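Local coordinates for ESAT-6/WXG100 secretion system protein (Streptococcus gallolyticus, PDB 7JQE), which forms the extracellular region of EsaA, a subunit of the bacterial type VIIb secretion system, and probably takes part in exporting toxins from the cell, at residues P265-V270 with S360-S365; T370-L375 with T387-V392. One frame throughout, in Å; residues are numbered along the deposited sequence.

Contact 1 of 2, residues P265-V270 with S360-S365. With EDO (1,2-ethanediol), chain K.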
loop_
_atom_site.group_PDB
_atom_site.type_symbol
_atom_site.label_atom_id
_atom_site.label_comp_id
_atom_site.label_asym_id
_atom_site.label_seq_id
_atom_site.Cartn_x
_atom_site.Cartn_y
_atom_site.Cartn_z
ATOM N N PRO A 265 -47.868 -0.298 -12.885
ATOM C CA PRO A 265 -49.316 -0.152 -12.710
ATOM C C PRO A 265 -50.064 -0.390 -14.013
ATOM O O PRO A 265 -49.526 -0.246 -15.113
ATOM C CB PRO A 265 -49.472 1.294 -12.232
ATOM C CG PRO A 265 -48.285 1.996 -12.792
ATOM C CD PRO A 265 -47.164 0.993 -12.794
ATOM N N GLU A 266 -51.335 -0.759 -13.872
ATOM C CA GLU A 266 -52.160 -1.053 -15.037
ATOM C C GLU A 266 -52.558 0.238 -15.742
ATOM O O GLU A 266 -53.037 1.184 -15.109
ATOM C CB GLU A 266 -53.402 -1.838 -14.622
ATOM C CG GLU A 266 -53.782 -2.934 -15.598
ATOM C CD GLU A 266 -52.762 -4.056 -15.629
ATOM O OE1 GLU A 266 -52.081 -4.266 -14.605
ATOM O OE2 GLU A 266 -52.639 -4.725 -16.677
ATOM N N GLN A 267 -52.363 0.273 -17.062
ATOM C CA GLN A 267 -52.619 1.488 -17.828
ATOM C C GLN A 267 -54.104 1.706 -18.096
ATOM O O GLN A 267 -54.546 2.856 -18.194
ATOM C CB GLN A 267 -51.846 1.443 -19.145
ATOM C CG GLN A 267 -51.965 2.695 -19.991
ATOM C CD GLN A 267 -51.109 2.622 -21.237
ATOM O OE1 GLN A 267 -50.428 1.622 -21.473
ATOM N NE2 GLN A 267 -51.135 3.680 -22.041
ATOM N N SER A 268 -54.882 0.633 -18.217
ATOM C CA SER A 268 -56.322 0.713 -18.407
ATOM C C SER A 268 -57.047 0.146 -17.194
ATOM O O SER A 268 -56.533 -0.726 -16.488
ATOM C CB SER A 268 -56.768 -0.047 -19.661
ATOM O OG SER A 268 -56.370 0.628 -20.842
ATOM N N ASN A 269 -58.253 0.648 -16.960
ATOM C CA ASN A 269 -59.097 0.120 -15.900
ATOM C C ASN A 269 -60.543 0.457 -16.233
ATOM O O ASN A 269 -60.827 1.252 -17.133
ATOM C CB ASN A 269 -58.686 0.668 -14.529
ATOM C CG ASN A 269 -59.394 -0.036 -13.384
ATOM O OD1 ASN A 269 -59.920 -1.137 -13.546
ATOM N ND2 ASN A 269 -59.415 0.603 -12.219
ATOM N N VAL A 270 -61.457 -0.171 -15.498
ATOM C CA VAL A 270 -62.884 -0.023 -15.729
ATOM C C VAL A 270 -63.582 0.150 -14.388
ATOM O O VAL A 270 -63.122 -0.348 -13.357
ATOM C CB VAL A 270 -63.460 -1.233 -16.498
ATOM C CG1 VAL A 270 -62.926 -1.252 -17.923
ATOM C CG2 VAL A 270 -63.103 -2.527 -15.784
ATOM N N SER A 360 -64.509 2.857 -19.190
ATOM C CA SER A 360 -63.113 2.511 -19.409
ATOM C C SER A 360 -62.284 3.786 -19.477
ATOM O O SER A 360 -62.620 4.712 -20.222
ATOM C CB SER A 360 -62.946 1.708 -20.700
ATOM O OG SER A 360 -61.637 1.855 -21.230
ATOM N N TYR A 361 -61.209 3.836 -18.695
ATOM C CA TYR A 361 -60.269 4.941 -18.767
ATOM C C TYR A 361 -58.869 4.395 -19.005
ATOM O O TYR A 361 -58.522 3.300 -18.554
ATOM C CB TYR A 361 -60.305 5.819 -17.502
ATOM C CG TYR A 361 -59.912 5.136 -16.210
ATOM C CD1 TYR A 361 -58.572 4.942 -15.876
ATOM C CD2 TYR A 361 -60.879 4.722 -15.303
ATOM C CE1 TYR A 361 -58.211 4.332 -14.686
ATOM C CE2 TYR A 361 -60.530 4.114 -14.109
ATOM C CZ TYR A 361 -59.196 3.923 -13.804
ATOM O OH TYR A 361 -58.854 3.318 -12.615
ATOM N N THR A 362 -58.076 5.169 -19.740
ATOM C CA THR A 362 -56.747 4.748 -20.171
ATOM C C THR A 362 -55.817 5.948 -20.065
ATOM O O THR A 362 -55.996 6.936 -20.783
ATOM C CB THR A 362 -56.777 4.203 -21.600
ATOM O OG1 THR A 362 -57.656 3.073 -21.666
ATOM C CG2 THR A 362 -55.379 3.785 -22.042
ATOM N N PHE A 363 -54.834 5.868 -19.173
ATOM C CA PHE A 363 -53.818 6.910 -19.104
ATOM C C PHE A 363 -53.111 7.030 -20.448
ATOM O O PHE A 363 -53.073 6.085 -21.241
ATOM C CB PHE A 363 -52.813 6.612 -17.989
ATOM C CG PHE A 363 -53.407 6.670 -16.609
ATOM C CD1 PHE A 363 -53.810 5.513 -15.964
ATOM C CD2 PHE A 363 -53.575 7.882 -15.962
ATOM C CE1 PHE A 363 -54.368 5.565 -14.696
ATOM C CE2 PHE A 363 -54.134 7.941 -14.693
ATOM C CZ PHE A 363 -54.530 6.781 -14.061
ATOM N N ASP A 364 -52.562 8.218 -20.713
ATOM C CA ASP A 364 -51.951 8.457 -22.017
ATOM C C ASP A 364 -50.632 7.706 -22.174
ATOM O O ASP A 364 -50.249 7.368 -23.301
ATOM C CB ASP A 364 -51.749 9.958 -22.245
ATOM C CG ASP A 364 -50.849 10.599 -21.202
ATOM O OD1 ASP A 364 -50.306 9.875 -20.339
ATOM O OD2 ASP A 364 -50.683 11.837 -21.248
ATOM N N SER A 365 -49.933 7.430 -21.075
ATOM C CA SER A 365 -48.672 6.702 -21.148
ATOM C C SER A 365 -48.380 6.069 -19.795
ATOM O O SER A 365 -49.015 6.386 -18.784
ATOM C CB SER A 365 -47.515 7.614 -21.574
ATOM O OG SER A 365 -47.039 8.384 -20.483
HETATM C C1 EDO K . -48.484 12.906 -18.017
HETATM O O1 EDO K . -49.869 12.629 -18.257
HETATM C C2 EDO K . -47.778 13.205 -19.336
HETATM O O2 EDO K . -47.824 12.054 -20.188
#
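N269 and Y361 form a hydrogen-bonded pair of two antiparallel strands, and their side chains lie side by side, pointing the same way. Traced outward, the asparagine first sets its CB against the phenol end of the tyrosine, 3.4 Å from Y361 CZ. CG stands anti to the backbone N (chi1 -171°), which brings the amide up to the hydroxyl. ND2 then donates to Y361 OH at 2.8 Å, with the amide plane turned 75° from the ring plane. OD1 turns back to its own strand and takes a weak bond from V270 N. A short polar side chain suits this site because its tip stops level with the hydroxyl, while the tyrosine supplies a flat ring for N269 CB and a hydroxyl for ND2. The backbone oxygen of N269 sits 3.9 Å above one face of the Y361 ring, offset toward the rim, and accepts Y361 N.

On the other face of the sheet, the hydroxyls of S268 and T362 are hydrogen-bonded, OG to OG1 2.9 Å, and V270 CG1 rests on CB of S360. Small, beta-branched or polar residues fit this more open face.

Where the strand begins, Q267 takes over the pairing. Its backbone O accepts F363 N, and its extended chain carries NE2 to F363 O at 3.2 Å in a nearly straight bond (175°). The oxygen lies in the plane of the amide, but NE2 approaches from above the carbonyl plane. Q267 thus holds the backbone of F363 from both ends. Y361 and F363 turn their rings toward the second sheet, consistent with strands 268-275, at the margin of its sheet within this chain, and 355-363 forming part of one layer of a beta sandwich.

Contact 2 of 2, residues T370-L375 with T387-V392. With EDO (1,2-ethanediol), chain I.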
loop_
_atom_site.group_PDB
_atom_site.type_symbol
_atom_site.label_atom_id
_atom_site.label_comp_id
_atom_site.label_asym_id
_atom_site.label_seq_id
_atom_site.Cartn_x
_atom_site.Cartn_y
_atom_site.Cartn_z
ATOM N N THR A 370 -45.914 10.654 -12.176
ATOM C CA THR A 370 -47.307 10.548 -11.757
ATOM C C THR A 370 -48.222 10.899 -12.919
ATOM O O THR A 370 -48.007 11.906 -13.603
ATOM C CB THR A 370 -47.597 11.469 -10.570
ATOM O OG1 THR A 370 -46.796 11.078 -9.449
ATOM C CG2 THR A 370 -49.058 11.382 -10.181
ATOM N N HIS A 371 -49.236 10.069 -13.142
ATOM C CA HIS A 371 -50.229 10.295 -14.182
ATOM C C HIS A 371 -51.600 10.436 -13.542
ATOM O O HIS A 371 -51.959 9.662 -12.646
ATOM C CB HIS A 371 -50.232 9.152 -15.200
ATOM C CG HIS A 371 -48.935 8.994 -15.926
ATOM N ND1 HIS A 371 -48.690 9.580 -17.149
ATOM C CD2 HIS A 371 -47.804 8.325 -15.598
ATOM C CE1 HIS A 371 -47.467 9.276 -17.545
ATOM N NE2 HIS A 371 -46.908 8.514 -16.622
ATOM N N THR A 372 -52.364 11.428 -14.003
ATOM C CA THR A 372 -53.680 11.722 -13.449
ATOM C C THR A 372 -54.681 11.951 -14.570
ATOM O O THR A 372 -54.428 12.742 -15.483
ATOM C CB THR A 372 -53.644 12.952 -12.533
ATOM O OG1 THR A 372 -53.006 12.613 -11.296
ATOM C CG2 THR A 372 -55.053 13.438 -12.248
ATOM N N ILE A 373 -55.815 11.260 -14.489
ATOM C CA ILE A 373 -56.952 11.483 -15.374
ATOM C C ILE A 373 -58.012 12.244 -14.595
ATOM O O ILE A 373 -58.309 11.900 -13.444
ATOM C CB ILE A 373 -57.520 10.154 -15.903
ATOM C CG1 ILE A 373 -56.551 9.494 -16.885
ATOM C CG2 ILE A 373 -58.877 10.377 -16.552
ATOM C CD1 ILE A 373 -57.071 8.185 -17.449
ATOM N N THR A 374 -58.584 13.275 -15.216
ATOM C CA THR A 374 -59.711 14.003 -14.646
ATOM C C THR A 374 -60.819 14.120 -15.679
ATOM O O THR A 374 -60.558 14.359 -16.862
ATOM C CB THR A 374 -59.321 15.412 -14.167
ATOM O OG1 THR A 374 -58.906 16.208 -15.286
ATOM C CG2 THR A 374 -58.202 15.346 -13.147
ATOM N N LEU A 375 -62.057 13.957 -15.226
ATOM C CA LEU A 375 -63.217 14.137 -16.086
ATOM C C LEU A 375 -64.392 14.607 -15.245
ATOM O O LEU A 375 -64.321 14.668 -14.013
ATOM C CB LEU A 375 -63.590 12.847 -16.820
ATOM C CG LEU A 375 -64.034 11.701 -15.909
ATOM C CD1 LEU A 375 -65.267 11.007 -16.463
ATOM C CD2 LEU A 375 -62.888 10.711 -15.723
ATOM N N THR A 387 -61.417 11.642 -10.731
ATOM C CA THR A 387 -59.988 11.638 -11.002
ATOM C C THR A 387 -59.402 10.287 -10.624
ATOM O O THR A 387 -59.870 9.630 -9.690
ATOM C CB THR A 387 -59.273 12.751 -10.228
ATOM O OG1 THR A 387 -57.865 12.688 -10.485
ATOM C CG2 THR A 387 -59.520 12.597 -8.731
ATOM N N TYR A 388 -58.373 9.880 -11.365
ATOM C CA TYR A 388 -57.627 8.663 -11.078
ATOM C C TYR A 388 -56.153 8.933 -11.323
ATOM O O TYR A 388 -55.791 9.710 -12.209
ATOM C CB TYR A 388 -58.107 7.486 -11.937
ATOM C CG TYR A 388 -59.601 7.300 -11.886
ATOM C CD1 TYR A 388 -60.201 6.657 -10.812
ATOM C CD2 TYR A 388 -60.416 7.787 -12.899
ATOM C CE1 TYR A 388 -61.567 6.495 -10.753
ATOM C CE2 TYR A 388 -61.785 7.630 -12.848
ATOM C CZ TYR A 388 -62.355 6.982 -11.772
ATOM O OH TYR A 388 -63.715 6.822 -11.710
ATOM N N THR A 389 -55.302 8.292 -10.527
ATOM C CA THR A 389 -53.871 8.550 -10.575
ATOM C C THR A 389 -53.102 7.242 -10.487
ATOM O O THR A 389 -53.525 6.297 -9.817
ATOM C CB THR A 389 -53.426 9.477 -9.438
ATOM O OG1 THR A 389 -54.116 10.728 -9.543
ATOM C CG2 THR A 389 -51.928 9.727 -9.517
ATOM N N ILE A 390 -51.966 7.198 -11.183
ATOM C CA ILE A 390 -51.006 6.111 -11.047
ATOM C C ILE A 390 -49.602 6.700 -10.978
ATOM O O ILE A 390 -49.333 7.795 -11.482
ATOM C CB ILE A 390 -51.109 5.076 -12.190
ATOM C CG1 ILE A 390 -50.934 5.753 -13.550
ATOM C CG2 ILE A 390 -52.433 4.334 -12.111
ATOM C CD1 ILE A 390 -50.584 4.785 -14.661
ATOM N N TYR A 391 -48.703 5.957 -10.347
ATOM C CA TYR A 391 -47.343 6.410 -10.080
ATOM C C TYR A 391 -46.384 5.399 -10.694
ATOM O O TYR A 391 -46.333 4.244 -10.258
ATOM C CB TYR A 391 -47.115 6.552 -8.576
ATOM C CG TYR A 391 -47.646 5.369 -7.795
ATOM C CD1 TYR A 391 -46.821 4.295 -7.468
ATOM C CD2 TYR A 391 -48.981 5.314 -7.405
ATOM C CE1 TYR A 391 -47.307 3.204 -6.762
ATOM C CE2 TYR A 391 -49.477 4.226 -6.697
ATOM C CZ TYR A 391 -48.636 3.175 -6.381
ATOM O OH TYR A 391 -49.123 2.093 -5.680
ATOM N N VAL A 392 -45.657 5.814 -11.726
ATOM C CA VAL A 392 -44.616 4.983 -12.317
ATOM C C VAL A 392 -43.294 5.410 -11.693
ATOM O O VAL A 392 -42.773 6.483 -12.003
ATOM C CB VAL A 392 -44.576 5.113 -13.844
ATOM C CG1 VAL A 392 -43.571 4.124 -14.422
ATOM C CG2 VAL A 392 -45.959 4.888 -14.433
HETATM C C1 EDO I . -56.837 5.791 -7.940
HETATM O O1 EDO I . -57.207 7.150 -8.203
HETATM C C2 EDO I . -56.600 5.060 -9.258
HETATM O O2 EDO I . -55.914 3.826 -9.008
#
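The imidazole of H371 has I390 O near its plane at the edge, and V392 CG2 approaches it obliquely, 4.1 Å from CD2. The other flat group, the Y388 ring, meets L375 CD2 at its edge, 4.4 Å from CE2, and stacks with Y361 of the facing sheet. H371 also has a polar end: NE2 bonds to S367 O, in the turn before the strand. Nearer the backbone, H371 CB packs on I390 CG1 at 3.8 Å. I373 shares this face, its branched aliphatic chain meeting F363 and Y361.

The opposite face carries five threonines, with Y391 at one end. Beta-branching suits them to an extended strand, and their hydroxyls find different partners: T372 OG1 and T389 OG1 hydrogen-bond to each other at 2.8 Å, and T374 OG1 bonds to S335. T370 CG2 presses on T389 CG2 at 3.4 Å. T387 is turned differently: its OG1 is anti to the backbone N (chi1 178°) and reaches across to the partner strand to donate to I373 O at 3.1 Å, from above the carbonyl plane. That oxygen also accepts Y388 N, so two donors grip it.

The second subunit approaches here: its Y391 OH makes a weak hydrogen bond with T370 OG1, and its Y388 packs on T387. T389 N, on the outer side of the strand, donates to an ethanediol hydroxyl. Paired backbone bonds join H371 to I390 and I373 to Y388 in successive strands linked by a short turn, an antiparallel beta hairpin whose second strand is outermost in its sheet within this chain.

In the fold
Entering from the helical N-terminal part, the chain reaches contact 1 at 265-270, where the first strand of the beta domain waits for its partner. That partner, 360-365, arrives 90 residues later, after the unmodelled 280-321 and three further strands, so contact 1 closes a long loop. The chain then crosses to the other sheet, and contact 2 closes a short hairpin between 369-379 and 382-392. The two therefore follow in series and neither nests in the other, yet their centres lie about 9 Å apart. F363 wedges against H371, I373 and I390, joining the sheets, while P265 packs on I390 and V392, bringing domain entry beside its exit toward helix 396-427.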